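PDB 4B7H: catalase from Corynebacterium glutamicum, which breaks hydrogen peroxide down to water and oxygen at a haem iron, an activity that nitric oxide inhibits. Local coordinates for residues 201-206 with 253-258; 261-266 with 313-318; 277-282 with 300-305. All coordinates share one frame; numbering follows the deposited sequence.

Interaction 1 (201-206 with 253-258)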
# COMPACT_ATOMS: atom_id res chain seq x y z
N LYS A 201 -13.99 31.51 -15.93
CA LYS A 201 -14.37 30.67 -17.06
C LYS A 201 -13.34 29.59 -17.36
O LYS A 201 -13.70 28.45 -17.68
CB LYS A 201 -14.63 31.50 -18.32
CG LYS A 201 -15.82 32.42 -18.22
CD LYS A 201 -16.14 33.07 -19.55
CE LYS A 201 -17.32 34.03 -19.42
NZ LYS A 201 -17.80 34.53 -20.73
N THR A 202 -12.06 29.95 -17.28
CA THR A 202 -10.98 29.03 -17.64
C THR A 202 -9.84 29.14 -16.65
O THR A 202 -9.83 30.01 -15.77
CB THR A 202 -10.40 29.34 -19.04
OG1 THR A 202 -9.54 30.49 -18.95
CG2 THR A 202 -11.50 29.60 -20.08
N SER A 203 -8.85 28.26 -16.81
CA SER A 203 -7.62 28.37 -16.03
C SER A 203 -6.75 29.53 -16.49
O SER A 203 -5.90 30.00 -15.73
CB SER A 203 -6.82 27.09 -16.14
OG SER A 203 -7.54 26.00 -15.62
N ARG A 204 -6.93 29.96 -17.74
CA ARG A 204 -6.11 31.02 -18.33
C ARG A 204 -6.60 32.41 -17.94
O ARG A 204 -5.82 33.37 -18.00
CB ARG A 204 -6.12 30.89 -19.86
CG ARG A 204 -5.69 29.51 -20.36
CD ARG A 204 -5.74 29.43 -21.88
NE ARG A 204 -7.11 29.43 -22.38
CZ ARG A 204 -7.61 30.30 -23.25
NH1 ARG A 204 -6.85 31.28 -23.75
NH2 ARG A 204 -8.88 30.20 -23.62
N HIS A 205 -7.87 32.50 -17.56
CA HIS A 205 -8.51 33.78 -17.28
C HIS A 205 -8.69 34.03 -15.78
O HIS A 205 -9.77 34.42 -15.32
CB HIS A 205 -9.85 33.86 -18.00
CG HIS A 205 -9.72 33.89 -19.50
ND1 HIS A 205 -9.67 32.75 -20.27
CD2 HIS A 205 -9.59 34.93 -20.35
CE1 HIS A 205 -9.55 33.09 -21.54
NE2 HIS A 205 -9.49 34.41 -21.62
N GLN A 206 -7.62 33.81 -15.03
CA GLN A 206 -7.59 34.07 -13.60
C GLN A 206 -6.16 34.41 -13.22
O GLN A 206 -5.21 33.94 -13.87
CB GLN A 206 -8.05 32.84 -12.80
CG GLN A 206 -7.06 31.68 -12.90
CD GLN A 206 -7.58 30.38 -12.34
OE1 GLN A 206 -8.60 30.34 -11.63
NE2 GLN A 206 -6.89 29.30 -12.66
N ASP A 253 -15.37 18.86 -17.86
CA ASP A 253 -13.95 19.08 -18.06
C ASP A 253 -13.69 20.33 -18.89
O ASP A 253 -12.70 20.42 -19.60
CB ASP A 253 -13.35 17.85 -18.74
CG ASP A 253 -13.57 16.57 -17.94
OD1 ASP A 253 -13.64 16.64 -16.69
OD2 ASP A 253 -13.69 15.49 -18.55
N TYR A 254 -14.58 21.31 -18.76
CA TYR A 254 -14.50 22.53 -19.56
C TYR A 254 -13.13 23.20 -19.52
O TYR A 254 -12.60 23.61 -20.55
CB TYR A 254 -15.58 23.51 -19.10
CG TYR A 254 -15.67 24.76 -19.94
CD1 TYR A 254 -16.41 24.77 -21.12
CD2 TYR A 254 -15.05 25.93 -19.53
CE1 TYR A 254 -16.51 25.92 -21.89
CE2 TYR A 254 -15.15 27.09 -20.30
CZ TYR A 254 -15.88 27.08 -21.47
OH TYR A 254 -15.98 28.22 -22.23
N GLN A 255 -12.56 23.30 -18.32
CA GLN A 255 -11.31 24.03 -18.16
C GLN A 255 -10.11 23.17 -18.56
O GLN A 255 -9.15 23.69 -19.15
CB GLN A 255 -11.17 24.56 -16.73
CG GLN A 255 -12.30 25.49 -16.33
CD GLN A 255 -12.07 26.11 -14.97
OE1 GLN A 255 -11.43 25.53 -14.11
NE2 GLN A 255 -12.61 27.31 -14.78
N ARG A 256 -10.17 21.88 -18.24
CA ARG A 256 -9.17 20.93 -18.72
C ARG A 256 -9.09 20.98 -20.24
O ARG A 256 -8.00 21.09 -20.82
CB ARG A 256 -9.53 19.52 -18.23
CG ARG A 256 -8.55 18.44 -18.68
CD ARG A 256 -8.94 17.06 -18.13
NE ARG A 256 -8.91 17.02 -16.67
CZ ARG A 256 -8.98 15.90 -15.94
NH1 ARG A 256 -9.08 14.72 -16.54
NH2 ARG A 256 -8.93 15.97 -14.61
N GLU A 257 -10.24 20.91 -20.89
CA GLU A 257 -10.29 20.90 -22.34
C GLU A 257 -9.83 22.24 -22.91
O GLU A 257 -9.12 22.28 -23.92
CB GLU A 257 -11.70 20.54 -22.82
CG GLU A 257 -11.82 20.38 -24.33
CD GLU A 257 -12.95 19.46 -24.74
OE1 GLU A 257 -13.79 19.11 -23.89
OE2 GLU A 257 -13.00 19.09 -25.93
N ASP A 258 -10.24 23.33 -22.27
CA ASP A 258 -9.83 24.65 -22.74
C ASP A 258 -8.31 24.82 -22.75
O ASP A 258 -7.75 25.34 -23.72
CB ASP A 258 -10.45 25.75 -21.89
CG ASP A 258 -9.84 27.11 -22.16
OD1 ASP A 258 -10.31 27.81 -23.08
OD2 ASP A 258 -8.86 27.47 -21.46
O HOH W 1 -10.22 28.62 -13.17
O HOH W 2 -8.38 26.49 -13.07
O HOH W 3 -8.48 26.42 -18.97
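The first turn of helix 254-264 meets an irregular loop here, and R204 and D258 form the salt bridge that joins them. R204 offers the side of its guanidinium: NE donates to D258 OD2 at 2.8 Å in an almost straight bond (178°), while NH2 donates to D258 OD1, also at 2.8 Å, on that oxygen's syn lone pair. The two flat groups are nearly coplanar, 24° apart. A bend at chi3 of R204 (-71°) turns NE out of the line of the otherwise extended chain. D258 OD2 carries more than the arginine: a water donates to it at 2.7 Å, and the same water accepts from S203 N and donates to Q255 O, tying the loop backbone to the helix. The T202 side chain runs across that of D258, roughly perpendicular to it, with T202 CB 3.4 Å from D258 OD2.

T202 also forms an ST motif, its OG1 accepting from H205 N at 3.0 Å. The hydroxyl is paired with H205 ND1 as well, at 2.6 Å, and the imidazole so held lays CE1 over one face of the R204 guanidinium, toward its rim.

Farther up the loop, K201 O lies beside the rim of the Y254 ring, level with it, and takes a weak bond from Q255 NE2 at 3.3 Å. Two further waters, each bound only weakly to the Q255 amide, link it to T202 O, S203 OG and the Q206 amide. S203 OG is hydrogen-bonded to H74 NE2, and at the helix start D253 makes a salt bridge to R164 of the second subunit.

Interaction 2 (261-266 with 313-318)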
# COMPACT_ATOMS: atom_id res chain seq x y z
N ASN A 261 -6.68 22.58 -25.50
CA ASN A 261 -6.94 23.14 -26.82
C ASN A 261 -6.14 24.42 -27.07
O ASN A 261 -5.61 24.61 -28.16
CB ASN A 261 -8.44 23.42 -27.00
CG ASN A 261 -9.25 22.16 -27.25
OD1 ASN A 261 -8.73 21.15 -27.72
ND2 ASN A 261 -10.54 22.22 -26.95
N ALA A 262 -6.05 25.30 -26.07
CA ALA A 262 -5.32 26.55 -26.23
C ALA A 262 -3.87 26.27 -26.60
O ALA A 262 -3.31 26.86 -27.53
CB ALA A 262 -5.39 27.38 -24.97
N ILE A 263 -3.26 25.34 -25.87
CA ILE A 263 -1.86 25.03 -26.12
C ILE A 263 -1.67 24.31 -27.46
O ILE A 263 -0.72 24.61 -28.19
CB ILE A 263 -1.23 24.27 -24.94
CG1 ILE A 263 -1.19 25.20 -23.73
CG2 ILE A 263 0.17 23.77 -25.29
CD1 ILE A 263 -0.74 24.52 -22.48
N GLU A 264 -2.58 23.39 -27.79
CA GLU A 264 -2.51 22.68 -29.07
C GLU A 264 -2.62 23.65 -30.25
O GLU A 264 -2.00 23.44 -31.30
CB GLU A 264 -3.63 21.64 -29.16
CG GLU A 264 -3.39 20.39 -28.34
CD GLU A 264 -2.13 19.64 -28.76
OE1 GLU A 264 -2.02 19.31 -29.96
OE2 GLU A 264 -1.25 19.38 -27.89
N ASN A 265 -3.38 24.73 -30.05
CA ASN A 265 -3.62 25.70 -31.11
C ASN A 265 -2.58 26.81 -31.14
O ASN A 265 -2.65 27.71 -31.98
CB ASN A 265 -5.02 26.31 -30.97
CG ASN A 265 -6.12 25.29 -31.17
OD1 ASN A 265 -5.93 24.27 -31.81
ND2 ASN A 265 -7.30 25.58 -30.61
N GLY A 266 -1.61 26.77 -30.24
CA GLY A 266 -0.56 27.77 -30.21
C GLY A 266 -0.92 29.05 -29.48
O GLY A 266 -0.17 30.04 -29.53
N ASN A 313 3.52 26.49 -22.78
CA ASN A 313 3.67 26.15 -24.20
C ASN A 313 3.82 24.66 -24.51
O ASN A 313 4.18 24.30 -25.63
CB ASN A 313 4.82 26.95 -24.83
CG ASN A 313 6.18 26.63 -24.22
OD1 ASN A 313 6.30 25.73 -23.38
ND2 ASN A 313 7.20 27.35 -24.66
N ARG A 314 3.52 23.80 -23.55
CA ARG A 314 3.66 22.37 -23.77
C ARG A 314 2.60 21.60 -23.00
O ARG A 314 2.51 21.71 -21.77
CB ARG A 314 5.06 21.90 -23.37
CG ARG A 314 5.25 20.37 -23.32
CD ARG A 314 5.21 19.73 -24.72
NE ARG A 314 6.31 20.24 -25.54
CZ ARG A 314 6.16 20.98 -26.63
NH1 ARG A 314 4.94 21.28 -27.08
NH2 ARG A 314 7.23 21.42 -27.29
N ASN A 315 1.79 20.83 -23.71
CA ASN A 315 0.84 19.92 -23.08
C ASN A 315 1.60 18.71 -22.53
O ASN A 315 2.66 18.35 -23.06
CB ASN A 315 -0.21 19.45 -24.08
CG ASN A 315 -1.34 20.45 -24.28
OD1 ASN A 315 -1.84 20.64 -25.39
ND2 ASN A 315 -1.75 21.10 -23.20
N PRO A 316 1.06 18.07 -21.48
CA PRO A 316 1.71 16.82 -21.05
C PRO A 316 1.70 15.76 -22.17
O PRO A 316 0.83 15.79 -23.04
CB PRO A 316 0.82 16.35 -19.89
CG PRO A 316 -0.50 17.01 -20.11
CD PRO A 316 -0.20 18.33 -20.77
N ARG A 317 2.67 14.85 -22.13
CA ARG A 317 2.66 13.69 -23.02
C ARG A 317 1.67 12.64 -22.54
O ARG A 317 1.03 11.97 -23.35
CB ARG A 317 4.05 13.06 -23.10
CG ARG A 317 5.20 14.00 -23.36
CD ARG A 317 5.22 14.49 -24.78
NE ARG A 317 6.50 15.12 -25.12
CZ ARG A 317 6.63 16.12 -25.99
NH1 ARG A 317 5.55 16.61 -26.60
NH2 ARG A 317 7.82 16.63 -26.24
N ASN A 318 1.57 12.47 -21.22
CA ASN A 318 0.68 11.49 -20.62
C ASN A 318 0.13 12.09 -19.33
O ASN A 318 0.89 12.40 -18.41
CB ASN A 318 1.41 10.15 -20.36
CG ASN A 318 0.51 9.10 -19.70
OD1 ASN A 318 0.03 9.30 -18.59
ND2 ASN A 318 0.31 7.98 -20.39
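I263 and N315 pass one another running opposite ways, the isoleucine branches lying against the backbone and the amide of the asparagine. The CG2 branch of I263 does most of the backbone work: it is 3.8 Å from N313 C, 3.8 Å from R314 N and 3.7 Å from N315 N, so it rests on the chain just where the strand gives out. The CD1 end of I263 touches the N315 amide group. From the next helix position E264 comes in beside the same amide, its carboxylate nearly coplanar with it (planes 15° apart) and E264 OE2 4.0 Å from N315 CB. The E264 chain is folded at chi2 (-61°), and both its CG and its carboxylate lie beside the amide.

Behind this first shell, I263 also packs on A76 of strand 73-82. N313 and R314 point their side chains away from the helix and are held from the far side: N313 by S4 and E79, R314 by D7 and by E2 O, all but E79 belonging to the N-terminal arm. The helix itself stops in a Schellman motif at G266, whose phi is 83° and whose N bonds to I263 O at 3.1 Å. In the strand, N313 and R314 both face F77 in a classic beta bulge, so a helix C terminus is laid against the irregular end of a strand in the antiparallel beta-barrel that is the core of the catalase fold.

Interaction 3 (277-282 with 300-305)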
# COMPACT_ATOMS: atom_id res chain seq x y z
N ILE A 277 6.90 43.64 -1.86
CA ILE A 277 8.08 43.51 -1.01
C ILE A 277 7.92 44.39 0.22
O ILE A 277 7.84 45.62 0.11
CB ILE A 277 9.36 43.89 -1.78
CG1 ILE A 277 9.54 42.97 -3.00
CG2 ILE A 277 10.58 43.82 -0.86
CD1 ILE A 277 10.77 43.29 -3.84
N MET A 278 7.85 43.76 1.39
CA MET A 278 7.78 44.48 2.65
C MET A 278 9.12 44.41 3.38
O MET A 278 9.58 43.32 3.73
CB MET A 278 6.67 43.91 3.53
CG MET A 278 6.61 44.52 4.93
SD MET A 278 5.40 43.70 5.98
CE MET A 278 3.86 44.25 5.25
N PRO A 279 9.76 45.56 3.60
CA PRO A 279 11.02 45.54 4.36
C PRO A 279 10.84 44.83 5.70
O PRO A 279 9.78 44.94 6.33
CB PRO A 279 11.32 47.03 4.57
CG PRO A 279 10.67 47.69 3.39
CD PRO A 279 9.41 46.92 3.15
N PHE A 280 11.86 44.09 6.12
CA PHE A 280 11.81 43.31 7.35
C PHE A 280 11.37 44.18 8.53
O PHE A 280 10.55 43.76 9.35
CB PHE A 280 13.19 42.70 7.61
CG PHE A 280 13.22 41.66 8.71
CD1 PHE A 280 12.94 40.32 8.43
CD2 PHE A 280 13.57 42.01 10.00
CE1 PHE A 280 12.98 39.37 9.44
CE2 PHE A 280 13.61 41.06 11.01
CZ PHE A 280 13.32 39.73 10.73
N GLU A 281 11.88 45.40 8.59
CA GLU A 281 11.59 46.30 9.71
C GLU A 281 10.18 46.92 9.67
O GLU A 281 9.74 47.51 10.65
CB GLU A 281 12.66 47.38 9.83
CG GLU A 281 12.68 48.38 8.69
CD GLU A 281 13.58 47.96 7.54
OE1 GLU A 281 13.80 46.74 7.34
OE2 GLU A 281 14.07 48.86 6.83
N ASP A 282 9.48 46.78 8.54
CA ASP A 282 8.10 47.28 8.40
C ASP A 282 7.08 46.37 9.08
O ASP A 282 5.96 46.80 9.39
CB ASP A 282 7.71 47.37 6.92
CG ASP A 282 8.16 48.64 6.24
OD1 ASP A 282 9.12 49.29 6.73
OD2 ASP A 282 7.57 48.99 5.20
N LYS A 300 -1.85 49.57 -2.11
CA LYS A 300 -1.57 51.00 -1.93
C LYS A 300 -0.35 51.18 -1.03
O LYS A 300 0.38 52.16 -1.15
CB LYS A 300 -2.77 51.72 -1.35
CG LYS A 300 -4.06 51.46 -2.10
CD LYS A 300 -5.17 52.38 -1.63
CE LYS A 300 -6.55 51.80 -1.91
NZ LYS A 300 -7.63 52.81 -1.74
N ASP A 301 -0.14 50.23 -0.12
CA ASP A 301 1.01 50.27 0.76
C ASP A 301 2.22 49.59 0.12
O ASP A 301 3.35 50.05 0.27
CB ASP A 301 0.68 49.61 2.10
CG ASP A 301 -0.46 50.30 2.84
OD1 ASP A 301 -0.51 51.56 2.83
OD2 ASP A 301 -1.31 49.59 3.42
N TYR A 302 1.96 48.50 -0.59
CA TYR A 302 3.01 47.69 -1.21
C TYR A 302 2.61 47.37 -2.64
O TYR A 302 1.96 46.35 -2.89
CB TYR A 302 3.28 46.43 -0.38
CG TYR A 302 3.78 46.81 0.99
CD1 TYR A 302 5.10 47.19 1.18
CD2 TYR A 302 2.92 46.84 2.09
CE1 TYR A 302 5.56 47.58 2.42
CE2 TYR A 302 3.37 47.23 3.34
CZ TYR A 302 4.70 47.59 3.50
OH TYR A 302 5.15 47.98 4.74
N PRO A 303 2.96 48.26 -3.58
CA PRO A 303 2.56 48.05 -4.98
C PRO A 303 3.25 46.83 -5.59
O PRO A 303 4.24 46.35 -5.05
CB PRO A 303 3.06 49.33 -5.69
CG PRO A 303 3.22 50.33 -4.60
CD PRO A 303 3.64 49.55 -3.39
N LEU A 304 2.73 46.34 -6.70
CA LEU A 304 3.35 45.21 -7.37
C LEU A 304 4.64 45.63 -8.06
O LEU A 304 4.68 46.65 -8.77
CB LEU A 304 2.38 44.56 -8.35
CG LEU A 304 1.03 44.13 -7.75
CD1 LEU A 304 0.19 43.40 -8.79
CD2 LEU A 304 1.20 43.28 -6.48
N ILE A 305 5.70 44.85 -7.84
CA ILE A 305 7.01 45.08 -8.45
C ILE A 305 7.25 43.97 -9.47
O ILE A 305 7.16 42.79 -9.14
CB ILE A 305 8.14 45.05 -7.39
CG1 ILE A 305 8.14 46.32 -6.54
CG2 ILE A 305 9.50 44.97 -8.06
CD1 ILE A 305 7.17 46.32 -5.44
O HOH W 4 5.75 46.16 -2.67
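I277 and Y302 mark the closest approach of the two backbones, their CA atoms 6.6 Å apart. On one side the chain leaves strand 270-279 and turns through helix-like backbone angles at 280-282, with D282 N bonded to P279 O; on the other it runs irregularly until I305 enters strand 305-314. A water fills in between them, accepting from I277 N at 2.9 Å and donating to P303 O.

Nearly every side-chain contact is made by the Y302 ring. M278 lies over one face in a CH-pi contact, its CB 4.3 Å from the ring centroid and 22° off the normal, displaced toward the rim. The M278 chain then bends at chi3 (-71°), which places CE 3.6 Å from Y302 CE2. M278 SD stands obliquely to the ring, 5.2 Å from its centroid, a Met-aromatic contact. I277 O comes to 3.3 Å from Y302 CD1, and P279 CD touches the neighbouring CE1.

At the far end of the ring Y302 OH donates to D282 OD2 at 2.7 Å. The oxygen is met on its anti side, a little out of the carboxylate plane. The Y302 side chain is about 8 Å from the bound NADPH, and M278 also touches W297, a residue of that cofactor's pocket. The phenol is thus held by one face and by its hydroxyl, and a bond to a carboxylate would be expected to polarise the O-H toward D282.

From the N terminus, residues 201-206 come first, and interaction 1 closes its loop at 253-258 after the chain has passed through strands 208-209, 214-217 and 223-232 and helix 241-250. Interaction 2 opens only afterwards, near the end of the same helix 254-264, and closes at 313-318. Within that second loop lies interaction 3, which bridges the excursion between strands 270-279 and 305-314, neighbours in the sheet. None of the three loops cross. Interactions 1 and 2 touch through R204 CD and A262 CB, fastening one helix to a loop and to a strand end, whereas interaction 3 sits about 37 Å from interaction 2, centre to centre, toward the NADPH side.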